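Local coordinates for beta-1,4-galactanase (Thielavia heterothallica, PDB 1HJS), which catalyses the hydrolysis of (1->4)-beta-D-galactosidic linkages in type I arabinogalactans, at residues Pro173-Trp183 with Asp205-Phe213; Asn247-Arg256 with Leu306-Thr314. All coordinates share one frame; numbering follows the deposited sequence.

Interaction 1: Pro173-Trp183 with Asp205-Phe213; sequences PKIMIHLDNGW and DFDMMGVSF
Pro173 O and Asp207 OD2 are bridged by one water, which donates to both. Lys174 lays its CB against Met208 SD (3.7 Å), while its NZ leaves for Tyr4 and Glu240. Ile175 is gripped at both ends of its backbone. Its N-H points almost straight at Asp207 OD2 (2.9 Å, 176° at the hydrogen) and meets the anti lone pair of that oxygen. Ile175 O accepts two bonds, from the N atoms of Asp207 and Met208. From here the two strands run parallel. Met176 turns its side chain to the same face as Met208, and their CB atoms touch at 3.9 Å. Its SD lies over Gly210, where a side chain would clash with it. Ile177 points to the other face. Its CD1 sits over the centre of the Phe206 ring, 4° off the normal and 3.6 Å from the centroid, a CH-pi contact. The Phe206 side chain crosses Ile177 at about a right angle. His178 brings NE2 to Ser212 OG because its CG stands opposite the backbone N (chi1 172°); this bond is 2.7 Å long and lies close to the ring plane. The same OG bonds to Glu135, the assigned proton donor. Leu179 N donates to Gly210 O, and Leu179 O accepts from Ser212 N. After the strand, Gly182 N bonds to Ser212 O. Gly182 CA packs tightly on Val211 CB at 3.4 Å, and a side chain here would run into Val211 CG2. Trp183 CD1 then meets Phe213 CD1 at 4.0 Å. Strands 174-179 and 208-212, joined through helix 185-196, form a beta-alpha-beta unit of the eight-stranded TIM barrel, and their C-terminal ends lead into the active site.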
# COMPACT_ATOMS: atom_id res chain seq x y z
N PRO A 173 7.70 -11.23 -8.57
CA PRO A 173 6.87 -10.80 -7.44
C PRO A 173 5.42 -11.12 -7.76
O PRO A 173 5.07 -11.41 -8.90
CB PRO A 173 7.10 -9.29 -7.43
CG PRO A 173 7.15 -8.98 -8.90
CD PRO A 173 8.03 -10.09 -9.45
N LYS A 174 4.57 -11.07 -6.73
CA LYS A 174 3.15 -11.28 -6.94
C LYS A 174 2.68 -9.92 -7.47
O LYS A 174 3.10 -8.88 -6.96
CB LYS A 174 2.46 -11.62 -5.63
CG LYS A 174 2.79 -13.01 -5.11
CD LYS A 174 2.12 -13.28 -3.77
CE LYS A 174 2.41 -14.70 -3.28
NZ LYS A 174 1.87 -14.92 -1.90
N ILE A 175 1.83 -9.93 -8.49
CA ILE A 175 1.34 -8.68 -9.06
C ILE A 175 0.01 -8.31 -8.43
O ILE A 175 -0.93 -9.10 -8.41
CB ILE A 175 1.21 -8.80 -10.59
CG1 ILE A 175 2.58 -9.11 -11.19
CG2 ILE A 175 0.65 -7.51 -11.16
CD1 ILE A 175 2.55 -9.41 -12.68
N MET A 176 -0.06 -7.08 -7.92
CA MET A 176 -1.27 -6.62 -7.25
C MET A 176 -1.95 -5.40 -7.87
O MET A 176 -1.29 -4.51 -8.39
CB MET A 176 -0.94 -6.29 -5.79
CG MET A 176 -2.05 -5.56 -5.04
SD MET A 176 -1.47 -4.95 -3.44
CE MET A 176 -1.43 -6.46 -2.51
N ILE A 177 -3.27 -5.40 -7.80
CA ILE A 177 -4.08 -4.27 -8.26
C ILE A 177 -4.65 -3.76 -6.95
O ILE A 177 -5.20 -4.53 -6.15
CB ILE A 177 -5.21 -4.71 -9.22
CG1 ILE A 177 -4.61 -5.04 -10.59
CG2 ILE A 177 -6.24 -3.59 -9.35
CD1 ILE A 177 -5.62 -5.57 -11.60
N HIS A 178 -4.51 -2.46 -6.73
CA HIS A 178 -4.92 -1.82 -5.48
C HIS A 178 -6.00 -0.75 -5.64
O HIS A 178 -5.80 0.24 -6.33
CB HIS A 178 -3.67 -1.22 -4.82
CG HIS A 178 -3.95 -0.37 -3.62
ND1 HIS A 178 -3.08 0.61 -3.19
CD2 HIS A 178 -4.99 -0.35 -2.75
CE1 HIS A 178 -3.57 1.19 -2.11
NE2 HIS A 178 -4.73 0.63 -1.83
N LEU A 179 -7.13 -0.96 -4.97
CA LEU A 179 -8.25 -0.03 -4.97
C LEU A 179 -8.48 0.47 -3.54
O LEU A 179 -8.13 -0.20 -2.57
CB LEU A 179 -9.53 -0.73 -5.46
CG LEU A 179 -9.83 -0.78 -6.96
CD1 LEU A 179 -8.59 -1.12 -7.76
CD2 LEU A 179 -10.96 -1.77 -7.21
N ASP A 180 -9.07 1.66 -3.41
CA ASP A 180 -9.35 2.21 -2.08
C ASP A 180 -10.68 1.65 -1.57
O ASP A 180 -11.28 0.78 -2.20
CB ASP A 180 -9.42 3.73 -2.16
CG ASP A 180 -10.64 4.22 -2.91
OD1 ASP A 180 -11.02 3.59 -3.92
OD2 ASP A 180 -11.23 5.25 -2.50
N ASN A 181 -11.11 2.14 -0.41
CA ASN A 181 -12.38 1.72 0.21
C ASN A 181 -12.69 0.23 0.12
O ASN A 181 -13.68 -0.18 -0.50
CB ASN A 181 -13.54 2.53 -0.39
CG ASN A 181 -13.39 4.03 -0.17
OD1 ASN A 181 -12.76 4.46 0.79
ND2 ASN A 181 -14.00 4.82 -1.05
N GLY A 182 -11.86 -0.59 0.75
CA GLY A 182 -12.05 -2.03 0.72
C GLY A 182 -13.40 -2.49 1.25
O GLY A 182 -13.84 -3.60 0.95
N TRP A 183 -14.05 -1.64 2.04
CA TRP A 183 -15.35 -1.97 2.62
C TRP A 183 -16.49 -1.81 1.62
O TRP A 183 -17.59 -2.32 1.83
CB TRP A 183 -15.64 -1.07 3.82
CG TRP A 183 -15.48 0.39 3.49
CD1 TRP A 183 -14.36 1.15 3.64
CD2 TRP A 183 -16.47 1.25 2.91
NE1 TRP A 183 -14.58 2.42 3.18
CE2 TRP A 183 -15.87 2.52 2.73
CE3 TRP A 183 -17.81 1.07 2.51
CZ2 TRP A 183 -16.56 3.60 2.17
CZ3 TRP A 183 -18.49 2.16 1.96
CH2 TRP A 183 -17.86 3.40 1.80
N ASP A 205 -3.29 -12.37 -15.39
CA ASP A 205 -2.26 -11.34 -15.46
C ASP A 205 -1.83 -10.78 -14.11
O ASP A 205 -0.77 -10.19 -13.99
CB ASP A 205 -2.70 -10.18 -16.37
CG ASP A 205 -2.71 -10.55 -17.85
OD1 ASP A 205 -1.85 -11.35 -18.28
OD2 ASP A 205 -3.57 -10.02 -18.59
N PHE A 206 -2.66 -10.96 -13.08
CA PHE A 206 -2.29 -10.48 -11.75
C PHE A 206 -2.59 -11.53 -10.70
O PHE A 206 -3.34 -12.48 -10.95
CB PHE A 206 -2.95 -9.13 -11.42
CG PHE A 206 -4.44 -9.17 -11.29
CD1 PHE A 206 -5.25 -9.34 -12.40
CD2 PHE A 206 -5.04 -9.01 -10.04
CE1 PHE A 206 -6.64 -9.35 -12.28
CE2 PHE A 206 -6.42 -9.01 -9.91
CZ PHE A 206 -7.23 -9.18 -11.03
N ASP A 207 -2.02 -11.36 -9.51
CA ASP A 207 -2.17 -12.35 -8.45
C ASP A 207 -2.87 -11.91 -7.18
O ASP A 207 -3.40 -12.74 -6.44
CB ASP A 207 -0.77 -12.85 -8.08
CG ASP A 207 0.06 -13.17 -9.30
OD1 ASP A 207 -0.30 -14.10 -10.04
OD2 ASP A 207 1.08 -12.48 -9.54
N MET A 208 -2.88 -10.61 -6.92
CA MET A 208 -3.47 -10.11 -5.69
C MET A 208 -4.37 -8.90 -5.85
O MET A 208 -4.22 -8.11 -6.78
CB MET A 208 -2.36 -9.73 -4.70
CG MET A 208 -1.29 -10.76 -4.49
SD MET A 208 -0.02 -10.08 -3.36
CE MET A 208 -0.79 -10.42 -1.77
N MET A 209 -5.30 -8.77 -4.91
CA MET A 209 -6.21 -7.63 -4.87
C MET A 209 -5.96 -6.98 -3.53
O MET A 209 -6.15 -7.60 -2.48
CB MET A 209 -7.67 -8.08 -4.96
CG MET A 209 -8.03 -8.72 -6.28
SD MET A 209 -9.79 -9.11 -6.38
CE MET A 209 -9.97 -9.26 -8.15
N GLY A 210 -5.50 -5.73 -3.56
CA GLY A 210 -5.25 -5.03 -2.32
C GLY A 210 -6.28 -3.94 -2.12
O GLY A 210 -6.81 -3.40 -3.09
N VAL A 211 -6.59 -3.62 -0.87
CA VAL A 211 -7.56 -2.58 -0.58
C VAL A 211 -7.06 -1.71 0.56
O VAL A 211 -6.33 -2.17 1.44
CB VAL A 211 -8.93 -3.16 -0.15
CG1 VAL A 211 -9.49 -4.05 -1.25
CG2 VAL A 211 -8.78 -3.94 1.15
N SER A 212 -7.45 -0.44 0.53
CA SER A 212 -7.11 0.48 1.61
C SER A 212 -8.31 0.37 2.55
O SER A 212 -9.44 0.14 2.10
CB SER A 212 -7.00 1.92 1.11
OG SER A 212 -5.95 2.07 0.17
N PHE A 213 -8.07 0.49 3.85
CA PHE A 213 -9.15 0.43 4.82
C PHE A 213 -8.83 1.37 5.97
O PHE A 213 -7.98 1.06 6.81
CB PHE A 213 -9.34 -1.00 5.35
CG PHE A 213 -10.47 -1.12 6.35
CD1 PHE A 213 -11.79 -0.96 5.94
CD2 PHE A 213 -10.21 -1.36 7.69
CE1 PHE A 213 -12.84 -1.04 6.86
CE2 PHE A 213 -11.24 -1.44 8.63
CZ PHE A 213 -12.56 -1.28 8.21
O HOH W 1 3.48 -12.89 -10.73

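Interaction 2: Asn247-Arg256 with Leu306-Thr314; sequences NWPISCPNPR and LGSSCADNT
The disulfide Cys252-Cys310 ties two loops that follow the last two strands of the barrel. The SG atoms are 2.0 Å apart, with a chi3 of -77°. Pro249 CG packs against Cys310 SG at 3.9 Å. Beside the disulfide, Ser251 and Asp312 form a single antiparallel bridge with classic beta bulges. Asp312 N donates to Ser251 O (3.0 Å), and Asp312 O accepts from Ile250 N (2.8 Å) and weakly from Ser251 N. Ile250 CG1 stands between the backbone N and carbonyl carbon (chi1 54°), which carries CD1 to the carboxylate of Asp312, 3.4 Å from OD2. The other oxygen, OD1, accepts from Thr314 N in an Asx turn and also from Thr314 OG1. Replacing Asp312 by an alanine removes the carboxylate, which would probably leave Thr314 N and OG1 without this acceptor and open a gap beside Ile250 CD1. Farther along, Ser309 OG accepts from Arg256 N at 2.9 Å. A water joins Asn254 N to Ser309 O. At the buried end, Asn247 OD1 lies 3.2 Å from Leu306 CD1, and a second water links that oxygen to Leu306 O. The Asn247 side chain crosses that of Asn313 at about a right angle. Asn247 ND2 bonds to Trp296 O of strand 290-296, and Asn313 ND2 to Asn305 O. On the helix side, Trp248 stacks on Phe276 of helix 270-285. Gln273 of that helix bonds to the O atoms of Trp248 and Thr314, so both loops lie against it.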
# COMPACT_ATOMS: atom_id res chain seq x y z
N ASN A 247 -4.88 2.62 9.27
CA ASN A 247 -4.42 3.46 10.38
C ASN A 247 -5.45 3.40 11.50
O ASN A 247 -6.62 3.08 11.27
CB ASN A 247 -4.37 4.94 9.97
CG ASN A 247 -3.07 5.37 9.31
OD1 ASN A 247 -2.97 6.51 8.84
ND2 ASN A 247 -2.07 4.49 9.27
N TRP A 248 -5.00 3.70 12.72
CA TRP A 248 -5.87 3.83 13.88
C TRP A 248 -5.20 4.90 14.72
O TRP A 248 -4.00 4.83 14.99
CB TRP A 248 -6.03 2.55 14.70
CG TRP A 248 -7.02 2.79 15.81
CD1 TRP A 248 -6.74 3.12 17.10
CD2 TRP A 248 -8.45 2.85 15.68
NE1 TRP A 248 -7.90 3.38 17.79
CE2 TRP A 248 -8.96 3.22 16.94
CE3 TRP A 248 -9.34 2.63 14.62
CZ2 TRP A 248 -10.34 3.38 17.17
CZ3 TRP A 248 -10.70 2.79 14.85
CH2 TRP A 248 -11.19 3.16 16.12
N PRO A 249 -5.96 5.91 15.14
CA PRO A 249 -5.37 6.99 15.94
C PRO A 249 -5.09 6.77 17.41
O PRO A 249 -5.81 6.05 18.11
CB PRO A 249 -6.33 8.15 15.70
CG PRO A 249 -7.65 7.47 15.61
CD PRO A 249 -7.37 6.20 14.82
N ILE A 250 -4.01 7.40 17.88
CA ILE A 250 -3.67 7.37 19.29
C ILE A 250 -4.22 8.70 19.81
O ILE A 250 -4.23 8.97 21.01
CB ILE A 250 -2.14 7.28 19.55
CG1 ILE A 250 -1.39 8.39 18.82
CG2 ILE A 250 -1.63 5.91 19.12
CD1 ILE A 250 0.11 8.38 19.08
N SER A 251 -4.68 9.53 18.88
CA SER A 251 -5.26 10.83 19.21
C SER A 251 -6.12 11.34 18.05
O SER A 251 -5.64 11.44 16.92
CB SER A 251 -4.17 11.85 19.54
OG SER A 251 -4.74 13.09 19.89
N CYS A 252 -7.38 11.65 18.33
CA CYS A 252 -8.29 12.16 17.31
C CYS A 252 -9.32 13.08 17.94
O CYS A 252 -10.51 12.76 17.97
CB CYS A 252 -9.02 11.03 16.58
SG CYS A 252 -9.77 11.68 15.06
N PRO A 253 -8.90 14.24 18.44
CA PRO A 253 -9.83 15.18 19.07
C PRO A 253 -10.75 15.93 18.11
O PRO A 253 -11.76 16.48 18.53
CB PRO A 253 -8.89 16.13 19.81
CG PRO A 253 -7.72 16.21 18.86
CD PRO A 253 -7.51 14.76 18.48
N ASN A 254 -10.42 15.92 16.82
CA ASN A 254 -11.16 16.67 15.80
C ASN A 254 -11.52 15.86 14.54
O ASN A 254 -11.12 16.25 13.44
CB ASN A 254 -10.27 17.87 15.41
CG ASN A 254 -11.02 19.01 14.75
OD1 ASN A 254 -10.40 19.90 14.14
ND2 ASN A 254 -12.34 19.03 14.87
N PRO A 255 -12.28 14.74 14.66
CA PRO A 255 -12.60 13.98 13.44
C PRO A 255 -13.57 14.66 12.50
O PRO A 255 -14.50 15.34 12.95
CB PRO A 255 -13.14 12.66 14.00
CG PRO A 255 -13.82 13.09 15.26
CD PRO A 255 -12.80 14.06 15.85
N ARG A 256 -13.35 14.49 11.20
CA ARG A 256 -14.23 15.09 10.21
C ARG A 256 -15.45 14.21 9.93
O ARG A 256 -16.49 14.69 9.48
CB ARG A 256 -13.46 15.32 8.91
CG ARG A 256 -14.16 16.27 7.95
CD ARG A 256 -13.28 16.60 6.76
NE ARG A 256 -13.93 17.57 5.89
CZ ARG A 256 -13.47 17.93 4.70
NH1 ARG A 256 -12.35 17.38 4.23
NH2 ARG A 256 -14.12 18.83 3.97
N LEU A 306 -1.06 11.90 9.32
CA LEU A 306 -0.97 11.10 8.11
C LEU A 306 -2.06 11.44 7.09
O LEU A 306 -2.71 10.55 6.54
CB LEU A 306 -1.04 9.61 8.46
CG LEU A 306 0.13 9.10 9.32
CD1 LEU A 306 -0.05 7.63 9.65
CD2 LEU A 306 1.44 9.34 8.58
N GLY A 307 -2.24 12.73 6.84
CA GLY A 307 -3.22 13.19 5.87
C GLY A 307 -4.68 13.07 6.26
O GLY A 307 -5.55 13.36 5.45
N SER A 308 -4.95 12.63 7.49
CA SER A 308 -6.33 12.48 7.95
C SER A 308 -6.72 13.61 8.89
O SER A 308 -5.89 14.43 9.26
CB SER A 308 -6.51 11.16 8.70
OG SER A 308 -5.96 11.25 10.00
N SER A 309 -7.99 13.63 9.30
CA SER A 309 -8.49 14.66 10.21
C SER A 309 -8.08 14.36 11.65
O SER A 309 -8.16 15.22 12.53
CB SER A 309 -10.01 14.76 10.11
OG SER A 309 -10.64 13.56 10.53
N CYS A 310 -7.63 13.14 11.89
CA CYS A 310 -7.21 12.74 13.23
C CYS A 310 -5.78 13.21 13.50
O CYS A 310 -4.88 13.00 12.69
CB CYS A 310 -7.28 11.23 13.39
SG CYS A 310 -8.95 10.54 13.59
N ALA A 311 -5.57 13.83 14.66
CA ALA A 311 -4.27 14.38 15.03
C ALA A 311 -3.05 13.45 14.98
O ALA A 311 -1.99 13.85 14.51
CB ALA A 311 -4.35 15.02 16.41
N ASP A 312 -3.18 12.22 15.45
CA ASP A 312 -2.03 11.32 15.45
C ASP A 312 -2.38 9.86 15.17
O ASP A 312 -3.13 9.24 15.93
CB ASP A 312 -1.31 11.41 16.80
CG ASP A 312 0.12 10.88 16.75
OD1 ASP A 312 0.42 10.05 15.87
OD2 ASP A 312 0.93 11.31 17.60
N ASN A 313 -1.83 9.33 14.09
CA ASN A 313 -2.05 7.94 13.69
C ASN A 313 -0.76 7.15 13.69
O ASN A 313 -0.73 6.00 13.27
CB ASN A 313 -2.66 7.87 12.29
CG ASN A 313 -4.09 8.32 12.25
OD1 ASN A 313 -4.91 7.87 13.04
ND2 ASN A 313 -4.40 9.22 11.32
N THR A 314 0.33 7.77 14.15
CA THR A 314 1.62 7.09 14.17
C THR A 314 1.71 6.07 15.29
O THR A 314 0.85 6.01 16.18
CB THR A 314 2.78 8.10 14.30
OG1 THR A 314 2.70 8.76 15.57
CG2 THR A 314 2.72 9.13 13.19
O HOH W 2 -4.16 8.23 7.22
O HOH W 3 -7.96 15.57 15.26

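How the interactions relate
Interaction 1 lies in the barrel core, interaction 2 nearer the surface and partly buried. Their centres are about 24 Å apart and they do not touch, though their nearest atoms come within about 4 Å. They share no segment. The first pairs neighbouring strands through one helix and relies on parallel backbone bonds and mostly apolar side chains, with polar groups at the two ends: a carboxylate at the start, and a histidine-serine pair beside the active site. The second joins irregular loops with a covalent bond, a short bulged bridge and waters. Strand 240-245 lies between them: it borders 208-212 in the barrel and leads into 247-256. Its Glu245, the assigned nucleophile, touches His178 and Ser212.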